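PDB 2CO7: putative fimbriae assembly chaperone from Salmonella typhimurium, which probably acts as a periplasmic chaperone of the PapD family, binding and helping to fold fimbrial subunits before their assembly at the cell surface. Local coordinates for residues Leu146-Thr151 with Leu155-Pro160; Glu202-Thr207 with Gly211-Phe216. One frame throughout, in Å; residues are numbered along the deposited sequence.

Overall arrangement
Both contacts are antiparallel pairings between neighbours in sequence, and both belong to the immunoglobulin-like C-terminal domain of the chaperone. Contact 1 is a regular beta hairpin in one sheet; contact 2 joins strand 201-205 of another sheet to the largely irregular chain that returns toward strand 216-218. Their centres lie about 16 Å apart, and they touch directly where L146 and W148 of contact 1 meet the indole of W203 in contact 2, so the apolar sides of the two face a common core. Their polar chemistry differs: contact 1 has a salt bridge on its more exposed side, whereas contact 2 bridges an interrupted ladder with side-chain bonds to backbone atoms, one from the partly exposed R204 and one to the buried S213 hydroxyl.

Contact 1 of 2, residues Leu146-Thr151 with Leu155-Pro160; sequences LRWVET and LKVENP
W148 and V157 form the tightly packed side of this hairpin. They are a non-hydrogen-bonded pair with their side chains next to each other, and CG2 of V157 makes a CH-pi contact over one face of the indole, 3.6 Å from the centroid of its six-membered ring. The rim of the same indole meets L155, whose CD1 lies 3.7 Å from W148 CZ3 near the ring plane, while L155 CD2 packs on the aliphatic CG of E150. W203 and Y218 also meet the W148 ring, placing this side in the core of the domain.

The other side, with R147, V149, K156 and E158, is looser and more exposed. R147 bends at chi3 (99°), and its NE donates to E158 OE1 at 2.6 Å, on the syn side but 24° out of the carboxylate plane; NH2 adds only a weak bond to that oxygen. V149 CG2 sits over the guanidinium. Backbone bonds pair R147 with E158 and V149 with K156. R147 and E158 thus tie the strands on the polar side, where K156, in a long bridge to E158 OE2, would probably help keep the carboxylate ionised; aliphatic packing on the W148 indole holds the other.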
loop_
_atom_site.group_PDB
_atom_site.type_symbol
_atom_site.label_atom_id
_atom_site.label_comp_id
_atom_site.label_asym_id
_atom_site.label_seq_id
_atom_site.Cartn_x
_atom_site.Cartn_y
_atom_site.Cartn_z
ATOM N N LEU B 146 25.522 0.595 -5.589
ATOM C CA LEU B 146 25.006 -0.451 -4.714
ATOM C C LEU B 146 26.008 -1.583 -4.699
ATOM O O LEU B 146 26.585 -1.884 -5.730
ATOM C CB LEU B 146 23.646 -0.956 -5.201
ATOM C CG LEU B 146 22.538 0.103 -5.187
ATOM C CD1 LEU B 146 21.167 -0.533 -5.320
ATOM C CD2 LEU B 146 22.603 0.931 -3.916
ATOM N N ARG B 147 26.246 -2.164 -3.527
ATOM C CA ARG B 147 27.185 -3.293 -3.387
ATOM C C ARG B 147 26.372 -4.528 -3.009
ATOM O O ARG B 147 25.514 -4.452 -2.141
ATOM C CB ARG B 147 28.239 -2.982 -2.315
ATOM C CG ARG B 147 29.319 -4.053 -2.228
ATOM C CD ARG B 147 30.570 -3.599 -1.504
ATOM N NE ARG B 147 30.527 -4.080 -0.133
ATOM C CZ ARG B 147 31.272 -5.053 0.379
ATOM N NH1 ARG B 147 32.206 -5.683 -0.335
ATOM N NH2 ARG B 147 31.094 -5.375 1.652
ATOM N N TRP B 148 26.644 -5.656 -3.654
ATOM C CA TRP B 148 25.895 -6.881 -3.433
ATOM C C TRP B 148 26.822 -7.947 -2.905
ATOM O O TRP B 148 27.998 -8.061 -3.313
ATOM C CB TRP B 148 25.180 -7.339 -4.727
ATOM C CG TRP B 148 24.217 -6.295 -5.321
ATOM C CD1 TRP B 148 24.553 -5.183 -6.054
ATOM C CD2 TRP B 148 22.780 -6.295 -5.235
ATOM N NE1 TRP B 148 23.418 -4.494 -6.418
ATOM C CE2 TRP B 148 22.316 -5.152 -5.931
ATOM C CE3 TRP B 148 21.838 -7.158 -4.642
ATOM C CZ2 TRP B 148 20.952 -4.853 -6.064
ATOM C CZ3 TRP B 148 20.483 -6.858 -4.772
ATOM C CH2 TRP B 148 20.056 -5.702 -5.460
ATOM N N VAL B 149 26.313 -8.727 -1.963
ATOM C CA VAL B 149 27.078 -9.809 -1.379
ATOM C C VAL B 149 26.131 -10.998 -1.375
ATOM O O VAL B 149 24.969 -10.861 -0.994
ATOM C CB VAL B 149 27.549 -9.453 0.056
ATOM C CG1 VAL B 149 28.438 -10.548 0.629
ATOM C CG2 VAL B 149 28.286 -8.127 0.064
ATOM N N GLU B 150 26.614 -12.146 -1.838
ATOM C CA GLU B 150 25.832 -13.388 -1.799
ATOM C C GLU B 150 26.558 -14.395 -0.926
ATOM O O GLU B 150 27.710 -14.708 -1.194
ATOM C CB GLU B 150 25.639 -13.975 -3.208
ATOM C CG GLU B 150 25.050 -12.982 -4.222
ATOM C CD GLU B 150 24.923 -13.556 -5.630
ATOM O OE1 GLU B 150 24.468 -12.827 -6.526
ATOM O OE2 GLU B 150 25.275 -14.726 -5.843
ATOM N N THR B 151 25.902 -14.857 0.137
ATOM C CA THR B 151 26.401 -16.007 0.891
ATOM C C THR B 151 25.253 -16.975 1.088
ATOM O O THR B 151 24.202 -16.594 1.617
ATOM C CB THR B 151 27.014 -15.661 2.276
ATOM O OG1 THR B 151 26.247 -16.278 3.319
ATOM C CG2 THR B 151 27.129 -14.163 2.509
ATOM N N LEU B 155 21.067 -12.851 0.017
ATOM C CA LEU B 155 21.460 -11.838 -0.924
ATOM C C LEU B 155 21.386 -10.557 -0.135
ATOM O O LEU B 155 20.333 -10.222 0.385
ATOM C CB LEU B 155 20.457 -11.767 -2.076
ATOM C CG LEU B 155 20.840 -11.354 -3.517
ATOM C CD1 LEU B 155 19.791 -10.403 -4.071
ATOM C CD2 LEU B 155 22.261 -10.812 -3.707
ATOM N N LYS B 156 22.493 -9.831 -0.058
ATOM C CA LYS B 156 22.498 -8.567 0.660
ATOM C C LYS B 156 22.851 -7.479 -0.322
ATOM O O LYS B 156 23.776 -7.630 -1.125
ATOM C CB LYS B 156 23.501 -8.615 1.823
ATOM C CG LYS B 156 23.610 -7.334 2.678
ATOM C CD LYS B 156 24.716 -7.544 3.734
ATOM C CE LYS B 156 24.797 -6.405 4.743
ATOM N NZ LYS B 156 25.889 -6.685 5.761
ATOM N N VAL B 157 22.103 -6.391 -0.235
ATOM C CA VAL B 157 22.350 -5.180 -1.005
ATOM C C VAL B 157 22.724 -4.082 -0.021
ATOM O O VAL B 157 22.056 -3.906 1.011
ATOM C CB VAL B 157 21.107 -4.775 -1.860
ATOM C CG1 VAL B 157 19.901 -4.548 -0.982
ATOM C CG2 VAL B 157 21.409 -3.530 -2.705
ATOM N N GLU B 158 23.800 -3.374 -0.346
ATOM C CA GLU B 158 24.350 -2.340 0.500
ATOM C C GLU B 158 24.239 -1.024 -0.245
ATOM O O GLU B 158 24.727 -0.895 -1.362
ATOM C CB GLU B 158 25.813 -2.645 0.863
ATOM C CG GLU B 158 25.924 -4.075 1.399
ATOM C CD GLU B 158 27.320 -4.520 1.724
ATOM O OE1 GLU B 158 28.285 -3.927 1.209
ATOM O OE2 GLU B 158 27.425 -5.480 2.503
ATOM N N ASN B 159 23.602 -0.055 0.395
ATOM C CA ASN B 159 23.388 1.269 -0.228
ATOM C C ASN B 159 24.235 2.346 0.466
ATOM O O ASN B 159 23.860 2.851 1.512
ATOM C CB ASN B 159 21.871 1.612 -0.175
ATOM C CG ASN B 159 21.564 3.019 -0.711
ATOM O OD1 ASN B 159 22.338 3.605 -1.467
ATOM N ND2 ASN B 159 20.459 3.553 -0.300
ATOM N N PRO B 160 25.375 2.736 -0.139
ATOM C CA PRO B 160 26.250 3.720 0.521
ATOM C C PRO B 160 25.873 5.179 0.147
ATOM O O PRO B 160 26.641 6.105 0.399
ATOM C CB PRO B 160 27.620 3.373 -0.065
ATOM C CG PRO B 160 27.250 3.053 -1.548
ATOM C CD PRO B 160 25.913 2.294 -1.438
#

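Contact 2 of 2, residues Glu202-Thr207 with Gly211-Phe216; sequences EWRVIT and GESHPF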
loop_
_atom_site.group_PDB
_atom_site.type_symbol
_atom_site.label_atom_id
_atom_site.label_comp_id
_atom_site.label_asym_id
_atom_site.label_seq_id
_atom_site.Cartn_x
_atom_site.Cartn_y
_atom_site.Cartn_z
ATOM N N GLU B 202 21.117 -8.063 -11.722
ATOM C CA GLU B 202 20.630 -6.974 -12.556
ATOM C C GLU B 202 19.460 -6.324 -11.838
ATOM O O GLU B 202 18.648 -7.017 -11.227
ATOM C CB GLU B 202 20.204 -7.473 -13.945
ATOM C CG GLU B 202 19.588 -6.368 -14.827
ATOM C CD GLU B 202 19.141 -6.839 -16.212
ATOM O OE1 GLU B 202 19.726 -7.812 -16.731
ATOM O OE2 GLU B 202 18.197 -6.232 -16.787
ATOM N N TRP B 203 19.380 -4.999 -11.902
ATOM C CA TRP B 203 18.293 -4.283 -11.265
ATOM C C TRP B 203 18.004 -2.983 -11.965
ATOM O O TRP B 203 18.806 -2.514 -12.780
ATOM C CB TRP B 203 18.594 -4.010 -9.775
ATOM C CG TRP B 203 19.746 -3.053 -9.514
ATOM C CD1 TRP B 203 19.654 -1.735 -9.166
ATOM C CD2 TRP B 203 21.149 -3.363 -9.558
ATOM N NE1 TRP B 203 20.923 -1.201 -9.004
ATOM C CE2 TRP B 203 21.854 -2.180 -9.222
ATOM C CE3 TRP B 203 21.878 -4.528 -9.831
ATOM C CZ2 TRP B 203 23.263 -2.128 -9.177
ATOM C CZ3 TRP B 203 23.261 -4.480 -9.792
ATOM C CH2 TRP B 203 23.940 -3.274 -9.463
ATOM N N ARG B 204 16.841 -2.431 -11.641
ATOM C CA ARG B 204 16.458 -1.090 -12.047
ATOM C C ARG B 204 15.978 -0.365 -10.790
ATOM O O ARG B 204 15.757 -0.990 -9.750
ATOM C CB ARG B 204 15.354 -1.132 -13.098
ATOM C CG ARG B 204 15.762 -1.745 -14.441
ATOM C CD ARG B 204 14.524 -2.068 -15.231
ATOM N NE ARG B 204 14.775 -2.861 -16.428
ATOM C CZ ARG B 204 14.866 -2.362 -17.660
ATOM N NH1 ARG B 204 14.768 -1.052 -17.863
ATOM N NH2 ARG B 204 15.087 -3.179 -18.692
ATOM N N VAL B 205 15.888 0.948 -10.869
ATOM C CA VAL B 205 15.262 1.692 -9.797
ATOM C C VAL B 205 14.024 2.384 -10.341
ATOM O O VAL B 205 13.959 2.741 -11.493
ATOM C CB VAL B 205 16.203 2.705 -9.069
ATOM C CG1 VAL B 205 17.414 1.947 -8.394
ATOM C CG2 VAL B 205 16.687 3.792 -10.014
ATOM N N ILE B 206 13.032 2.555 -9.483
ATOM C CA ILE B 206 11.887 3.355 -9.858
ATOM C C ILE B 206 12.352 4.817 -9.692
ATOM O O ILE B 206 12.857 5.201 -8.619
ATOM C CB ILE B 206 10.670 3.061 -8.981
ATOM C CG1 ILE B 206 10.303 1.559 -9.025
ATOM C CG2 ILE B 206 9.452 3.912 -9.459
ATOM C CD1 ILE B 206 9.163 1.225 -8.052
ATOM N N THR B 207 12.245 5.592 -10.772
ATOM C CA THR B 207 12.743 6.980 -10.786
ATOM C C THR B 207 11.835 7.930 -10.012
ATOM O O THR B 207 10.731 7.543 -9.591
ATOM C CB THR B 207 12.908 7.542 -12.239
ATOM O OG1 THR B 207 11.623 7.926 -12.785
ATOM C CG2 THR B 207 13.602 6.517 -13.155
ATOM N N GLY B 211 8.677 5.787 -13.522
ATOM C CA GLY B 211 9.032 4.762 -14.503
ATOM C C GLY B 211 10.274 4.073 -13.975
ATOM O O GLY B 211 10.744 4.389 -12.888
ATOM N N GLU B 212 10.798 3.125 -14.749
ATOM C CA GLU B 212 12.000 2.405 -14.344
ATOM C C GLU B 212 13.221 2.916 -15.096
ATOM O O GLU B 212 13.125 3.328 -16.256
ATOM C CB GLU B 212 11.807 0.889 -14.492
ATOM C CG GLU B 212 10.755 0.320 -13.523
ATOM C CD GLU B 212 10.435 -1.152 -13.761
ATOM O OE1 GLU B 212 11.256 -1.863 -14.395
ATOM O OE2 GLU B 212 9.355 -1.606 -13.307
ATOM N N SER B 213 14.352 2.925 -14.396
ATOM C CA SER B 213 15.612 3.371 -14.941
ATOM C C SER B 213 16.076 2.332 -15.947
ATOM O O SER B 213 15.471 1.270 -16.069
ATOM C CB SER B 213 16.642 3.468 -13.826
ATOM O OG SER B 213 16.953 2.184 -13.346
ATOM N N HIS B 214 17.175 2.635 -16.636
ATOM C CA HIS B 214 17.899 1.645 -17.426
ATOM C C HIS B 214 18.464 0.612 -16.432
ATOM O O HIS B 214 18.582 0.896 -15.235
ATOM C CB HIS B 214 19.050 2.322 -18.191
ATOM C CG HIS B 214 20.142 2.843 -17.300
ATOM N ND1 HIS B 214 21.125 2.033 -16.769
ATOM C CD2 HIS B 214 20.405 4.094 -16.847
ATOM C CE1 HIS B 214 21.942 2.757 -16.023
ATOM N NE2 HIS B 214 21.525 4.012 -16.051
ATOM N N PRO B 215 18.800 -0.592 -16.917
ATOM C CA PRO B 215 19.298 -1.605 -15.981
ATOM C C PRO B 215 20.720 -1.341 -15.487
ATOM O O PRO B 215 21.513 -0.678 -16.156
ATOM C CB PRO B 215 19.204 -2.910 -16.792
ATOM C CG PRO B 215 18.375 -2.567 -18.016
ATOM C CD PRO B 215 18.654 -1.128 -18.285
ATOM N N PHE B 216 21.012 -1.801 -14.281
ATOM C CA PHE B 216 22.360 -1.798 -13.753
ATOM C C PHE B 216 22.761 -3.244 -13.501
ATOM O O PHE B 216 21.902 -4.093 -13.335
ATOM C CB PHE B 216 22.432 -1.044 -12.411
ATOM C CG PHE B 216 22.049 0.397 -12.495
ATOM C CD1 PHE B 216 23.028 1.386 -12.558
ATOM C CD2 PHE B 216 20.701 0.772 -12.468
ATOM C CE1 PHE B 216 22.652 2.746 -12.636
ATOM C CE2 PHE B 216 20.313 2.102 -12.568
ATOM C CZ PHE B 216 21.295 3.099 -12.639
#
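S213 and V205 are joined by two bonds of different kinds. The V205 amide donates to S213 OG at 3.0 Å in a nearly straight bond (174°), and the S213 amide returns one to V205 O. The S213 chi1 of 68° turns OG toward the strand, where it accepts from V205 N while donating to H214 O. R204, running beside P215, gives NH1 to S213 O at 3.0 Å, the oxygen lying somewhat out of the guanidinium plane. Further bonds close both ends: T207 N to G211 O at 2.9 Å, and a reciprocal pair between W203 and F216. The register shifts by one residue between these ends, and S213 spans the irregular part.

Around this frame, P215 CG lies over one face of the R204 guanidinium, 3.4 Å from NH2. F216 CB rests over the W203 indole, 3.4 Å from CE2, whereas the two rings are nearly parallel (18°) but slid apart and barely overlap. H214 CE1 lies over one face of the F216 ring, toward its rim, and H214 ND1 donates to P215 O from above the carbonyl plane.

E212 OE1 is bonded to S169. V205, T207 and S213 pack against E140 of helix 139-142, while strands 167-168 and 170-172 border the other edge of strand 201-205, through backbone bonds of R204 to A168 and E202 to T171.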